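Local atomic coordinates of cellobiose 2-epimerase (Caldibacillus thermoamylovorans, PDB entry 5ZHB), a protein that catalyses the 2-epimerization of cellobiose, interconverting the glucose and mannose forms of the sugar at its reducing end. Residues 111-122 / 133-144. Residues are numbered along the deposited sequence; the frame is centred on the assembly and turned at random.
Sequences VYAQAFGVYALT and ALDYAKQLYKLI
Ile-144 sets CG1 anti to its carbonyl carbon (chi1 -62°), and this turns CG1 to Gln-114 CB; Leu-140 sets CG likewise (chi1 -59°), and its CD1 comes over Gly-117 CA. Both act as knobs in a knobs-into-holes pairing of two antiparallel helices, one hairpin of the (alpha/alpha)6 barrel of the N-acylglucosamine 2-epimerase family. The axes of the two segments come within 8.5 Å, with 158° between their directions. Ile-144 sits among Val-111, Gln-114, Ala-115 and Val-118. Its CD1 lies 3.7 Å from Ala-115 N, and its CG2 branch meets Val-111 CG1. Cutting this side chain back to an alanine here is likely to open a gap beside Gln-114 CB and remove the methyl that Val-111 CG1 packs on. Leu-140 enters the next hole, where Gly-117, having no side chain, lets Leu-140 CD1 come to 3.9 Å from its CA. The CD2 branch lies against Gln-114 OE1, which accepts a hydrogen bond from Leu-94 N. Knobs also point the other way. Val-118 CG2 rests 3.6 Å from Leu-140 CB, and the two side chains run past each other in opposite directions. Leu-121 fits among Ala-133, Tyr-136, Ala-137 and Leu-140, and Tyr-79 of helix 69-86 also touches it. Leu-121 CD1 reaches Leu-140 CD1 at 3.7 Å, the side chains crossing nearly at right angles. Val-118 CA and Ala-137 CA come within 4.7 Å, and Ala-137 CB lies 3.8 Å from Thr-122 CG2.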
loop_
_atom_site.group_PDB
_atom_site.type_symbol
_atom_site.label_atom_id
_atom_site.label_comp_id
_atom_site.label_asym_id
_atom_site.label_seq_id
_atom_site.Cartn_x
_atom_site.Cartn_y
_atom_site.Cartn_z
ATOM N N VAL A 111 14.250 1.454 0.993
ATOM C CA VAL A 111 13.751 0.158 1.449
ATOM C C VAL A 111 12.260 0.018 1.124
ATOM O O VAL A 111 11.810 -1.039 0.726
ATOM C CB VAL A 111 14.052 -0.024 2.954
ATOM C CG1 VAL A 111 13.347 -1.246 3.531
ATOM C CG2 VAL A 111 15.540 -0.123 3.248
ATOM N N TYR A 112 11.494 1.109 1.240
ATOM C CA TYR A 112 10.059 1.113 0.972
ATOM C C TYR A 112 9.806 0.686 -0.462
ATOM O O TYR A 112 8.913 -0.115 -0.731
ATOM C CB TYR A 112 9.528 2.520 1.231
ATOM C CG TYR A 112 8.056 2.802 0.981
ATOM C CD1 TYR A 112 7.058 1.926 1.397
ATOM C CD2 TYR A 112 7.668 4.011 0.436
ATOM C CE1 TYR A 112 5.725 2.232 1.207
ATOM C CE2 TYR A 112 6.339 4.329 0.240
ATOM C CZ TYR A 112 5.364 3.429 0.623
ATOM O OH TYR A 112 4.052 3.764 0.436
ATOM N N ALA A 113 10.613 1.215 -1.387
ATOM C CA ALA A 113 10.448 0.849 -2.778
ATOM C C ALA A 113 10.830 -0.618 -3.005
ATOM O O ALA A 113 10.158 -1.297 -3.779
ATOM C CB ALA A 113 11.214 1.838 -3.649
ATOM N N GLN A 114 11.890 -1.107 -2.349
ATOM C CA GLN A 114 12.333 -2.482 -2.532
ATOM C C GLN A 114 11.243 -3.437 -2.038
ATOM O O GLN A 114 10.964 -4.445 -2.674
ATOM C CB GLN A 114 13.677 -2.789 -1.870
ATOM C CG GLN A 114 14.775 -1.755 -2.108
ATOM C CD GLN A 114 14.887 -1.264 -3.539
ATOM O OE1 GLN A 114 14.963 -2.052 -4.484
ATOM N NE2 GLN A 114 14.888 0.041 -3.718
ATOM N N ALA A 115 10.604 -3.080 -0.924
ATOM C CA ALA A 115 9.476 -3.857 -0.398
ATOM C C ALA A 115 8.347 -3.984 -1.421
ATOM O O ALA A 115 7.877 -5.098 -1.709
ATOM C CB ALA A 115 8.981 -3.254 0.910
ATOM N N PHE A 116 7.902 -2.845 -1.964
ATOM C CA PHE A 116 6.882 -2.851 -2.999
ATOM C C PHE A 116 7.296 -3.738 -4.180
ATOM O O PHE A 116 6.446 -4.377 -4.759
ATOM C CB PHE A 116 6.459 -1.428 -3.392
ATOM C CG PHE A 116 5.181 -1.074 -2.629
ATOM C CD1 PHE A 116 3.986 -1.683 -2.957
ATOM C CD2 PHE A 116 5.206 -0.228 -1.531
ATOM C CE1 PHE A 116 2.828 -1.461 -2.217
ATOM C CE2 PHE A 116 4.046 -0.002 -0.781
ATOM C CZ PHE A 116 2.867 -0.614 -1.126
ATOM N N GLY A 117 8.583 -3.794 -4.521
ATOM C CA GLY A 117 9.069 -4.684 -5.577
ATOM C C GLY A 117 8.811 -6.151 -5.264
ATOM O O GLY A 117 8.233 -6.883 -6.080
ATOM N N VAL A 118 9.152 -6.541 -4.035
ATOM C CA VAL A 118 8.903 -7.906 -3.585
ATOM C C VAL A 118 7.425 -8.238 -3.652
ATOM O O VAL A 118 7.032 -9.291 -4.180
ATOM C CB VAL A 118 9.452 -8.097 -2.166
ATOM C CG1 VAL A 118 8.967 -9.393 -1.530
ATOM C CG2 VAL A 118 10.963 -7.980 -2.174
ATOM N N TYR A 119 6.590 -7.314 -3.139
ATOM C CA TYR A 119 5.148 -7.523 -3.125
ATOM C C TYR A 119 4.605 -7.736 -4.541
ATOM O O TYR A 119 3.778 -8.624 -4.767
ATOM C CB TYR A 119 4.495 -6.291 -2.494
ATOM C CG TYR A 119 3.004 -6.404 -2.190
ATOM C CD1 TYR A 119 2.479 -7.478 -1.475
ATOM C CD2 TYR A 119 2.129 -5.418 -2.581
ATOM C CE1 TYR A 119 1.138 -7.556 -1.147
ATOM C CE2 TYR A 119 0.773 -5.493 -2.293
ATOM C CZ TYR A 119 0.275 -6.557 -1.555
ATOM O OH TYR A 119 -1.063 -6.580 -1.272
ATOM N N ALA A 120 5.012 -6.886 -5.492
ATOM C CA ALA A 120 4.475 -6.958 -6.849
ATOM C C ALA A 120 5.013 -8.160 -7.642
ATOM O O ALA A 120 4.250 -8.816 -8.379
ATOM C CB ALA A 120 4.745 -5.675 -7.555
ATOM N N LEU A 121 6.301 -8.442 -7.470
ATOM C CA LEU A 121 6.965 -9.529 -8.186
ATOM C C LEU A 121 6.424 -10.877 -7.717
ATOM O O LEU A 121 6.220 -11.766 -8.535
ATOM C CB LEU A 121 8.480 -9.431 -7.999
ATOM C CG LEU A 121 9.187 -8.318 -8.782
ATOM C CD1 LEU A 121 10.549 -8.083 -8.203
ATOM C CD2 LEU A 121 9.291 -8.646 -10.249
ATOM N N THR A 122 6.162 -11.014 -6.404
ATOM C CA THR A 122 5.587 -12.241 -5.876
ATOM C C THR A 122 4.164 -12.410 -6.392
ATOM O O THR A 122 3.807 -13.508 -6.798
ATOM C CB THR A 122 5.715 -12.317 -4.353
ATOM O OG1 THR A 122 5.089 -11.212 -3.704
ATOM C CG2 THR A 122 7.171 -12.363 -3.932
ATOM N N ALA A 133 10.929 -13.629 -12.232
ATOM C CA ALA A 133 10.195 -12.738 -11.339
ATOM C C ALA A 133 10.473 -13.117 -9.887
ATOM O O ALA A 133 10.739 -12.243 -9.066
ATOM C CB ALA A 133 8.709 -12.781 -11.663
ATOM N N LEU A 134 10.456 -14.427 -9.578
ATOM C CA LEU A 134 10.674 -14.879 -8.212
ATOM C C LEU A 134 12.121 -14.621 -7.777
ATOM O O LEU A 134 12.345 -14.225 -6.629
ATOM C CB LEU A 134 10.286 -16.349 -8.031
ATOM C CG LEU A 134 10.604 -16.954 -6.657
ATOM C CD1 LEU A 134 9.915 -16.167 -5.544
ATOM C CD2 LEU A 134 10.235 -18.436 -6.551
ATOM N N ASP A 135 13.090 -14.856 -8.679
ATOM C CA ASP A 135 14.503 -14.579 -8.421
ATOM C C ASP A 135 14.712 -13.091 -8.128
ATOM O O ASP A 135 15.515 -12.697 -7.290
ATOM C CB ASP A 135 15.361 -14.936 -9.627
ATOM C CG ASP A 135 16.854 -14.647 -9.495
ATOM O OD1 ASP A 135 17.489 -15.215 -8.580
ATOM O OD2 ASP A 135 17.379 -13.836 -10.300
ATOM N N TYR A 136 14.042 -12.248 -8.901
ATOM C CA TYR A 136 14.127 -10.809 -8.688
ATOM C C TYR A 136 13.630 -10.493 -7.282
ATOM O O TYR A 136 14.281 -9.744 -6.558
ATOM C CB TYR A 136 13.354 -10.110 -9.802
ATOM C CG TYR A 136 14.151 -9.785 -11.058
ATOM C CD1 TYR A 136 15.371 -9.122 -10.987
ATOM C CD2 TYR A 136 13.657 -10.095 -12.321
ATOM C CE1 TYR A 136 16.083 -8.806 -12.139
ATOM C CE2 TYR A 136 14.351 -9.771 -13.481
ATOM C CZ TYR A 136 15.565 -9.117 -13.391
ATOM O OH TYR A 136 16.250 -8.759 -14.521
ATOM N N ALA A 137 12.502 -11.124 -6.892
ATOM C CA ALA A 137 11.911 -10.901 -5.576
ATOM C C ALA A 137 12.899 -11.282 -4.473
ATOM O O ALA A 137 13.154 -10.508 -3.536
ATOM C CB ALA A 137 10.611 -11.670 -5.444
ATOM N N LYS A 138 13.525 -12.450 -4.638
ATOM C CA LYS A 138 14.528 -12.907 -3.692
ATOM C C LYS A 138 15.729 -11.971 -3.647
ATOM O O LYS A 138 16.247 -11.738 -2.564
ATOM C CB LYS A 138 14.939 -14.356 -3.969
ATOM C CG LYS A 138 13.804 -15.364 -3.817
ATOM C CD LYS A 138 14.265 -16.815 -3.841
ATOM C CE LYS A 138 13.164 -17.799 -4.059
ATOM N NZ LYS A 138 13.705 -19.153 -4.181
ATOM N N GLN A 139 16.197 -11.445 -4.789
ATOM C CA GLN A 139 17.284 -10.470 -4.744
ATOM C C GLN A 139 16.919 -9.244 -3.891
ATOM O O GLN A 139 17.740 -8.740 -3.131
ATOM C CB GLN A 139 17.720 -9.934 -6.106
ATOM C CG GLN A 139 18.403 -10.966 -6.995
ATOM C CD GLN A 139 18.830 -10.371 -8.321
ATOM O OE1 GLN A 139 19.444 -9.295 -8.359
ATOM N NE2 GLN A 139 18.473 -11.051 -9.406
ATOM N N LEU A 140 15.712 -8.700 -4.074
ATOM C CA LEU A 140 15.307 -7.522 -3.321
ATOM C C LEU A 140 15.199 -7.859 -1.835
ATOM O O LEU A 140 15.623 -7.066 -1.019
ATOM C CB LEU A 140 13.989 -6.974 -3.874
ATOM C CG LEU A 140 14.009 -6.563 -5.348
ATOM C CD1 LEU A 140 12.653 -6.074 -5.849
ATOM C CD2 LEU A 140 15.063 -5.493 -5.542
ATOM N N TYR A 141 14.616 -9.021 -1.505
ATOM C CA TYR A 141 14.553 -9.525 -0.133
ATOM C C TYR A 141 15.957 -9.519 0.483
ATOM O O TYR A 141 16.168 -9.046 1.597
ATOM C CB TYR A 141 13.881 -10.909 -0.152
ATOM C CG TYR A 141 13.999 -11.729 1.128
ATOM C CD1 TYR A 141 13.434 -11.284 2.321
ATOM C CD2 TYR A 141 14.704 -12.933 1.160
ATOM C CE1 TYR A 141 13.574 -12.000 3.498
ATOM C CE2 TYR A 141 14.837 -13.671 2.331
ATOM C CZ TYR A 141 14.250 -13.213 3.497
ATOM O OH TYR A 141 14.385 -13.900 4.667
ATOM N N LYS A 142 16.939 -9.996 -0.282
ATOM C CA LYS A 142 18.306 -10.102 0.206
ATOM C C LYS A 142 18.857 -8.714 0.541
ATOM O O LYS A 142 19.487 -8.503 1.581
ATOM C CB LYS A 142 19.049 -10.917 -0.860
ATOM C CG LYS A 142 20.260 -11.709 -0.373
ATOM C CD LYS A 142 21.616 -11.050 -0.588
ATOM C CE LYS A 142 22.639 -11.448 0.447
ATOM N NZ LYS A 142 22.674 -12.891 0.733
ATOM N N LEU A 143 18.591 -7.740 -0.341
ATOM C CA LEU A 143 19.016 -6.378 -0.101
ATOM C C LEU A 143 18.413 -5.851 1.194
ATOM O O LEU A 143 19.103 -5.232 1.982
ATOM C CB LEU A 143 18.643 -5.508 -1.306
ATOM C CG LEU A 143 19.501 -5.734 -2.555
ATOM C CD1 LEU A 143 18.931 -5.055 -3.776
ATOM C CD2 LEU A 143 20.913 -5.238 -2.275
ATOM N N ILE A 144 17.104 -6.070 1.378
ATOM C CA ILE A 144 16.390 -5.479 2.495
ATOM C C ILE A 144 16.935 -6.089 3.782
ATOM O O ILE A 144 17.048 -5.398 4.778
ATOM C CB ILE A 144 14.859 -5.675 2.371
ATOM C CG1 ILE A 144 14.270 -4.976 1.101
ATOM C CG2 ILE A 144 14.165 -5.179 3.639
ATOM C CD1 ILE A 144 12.943 -5.557 0.627
#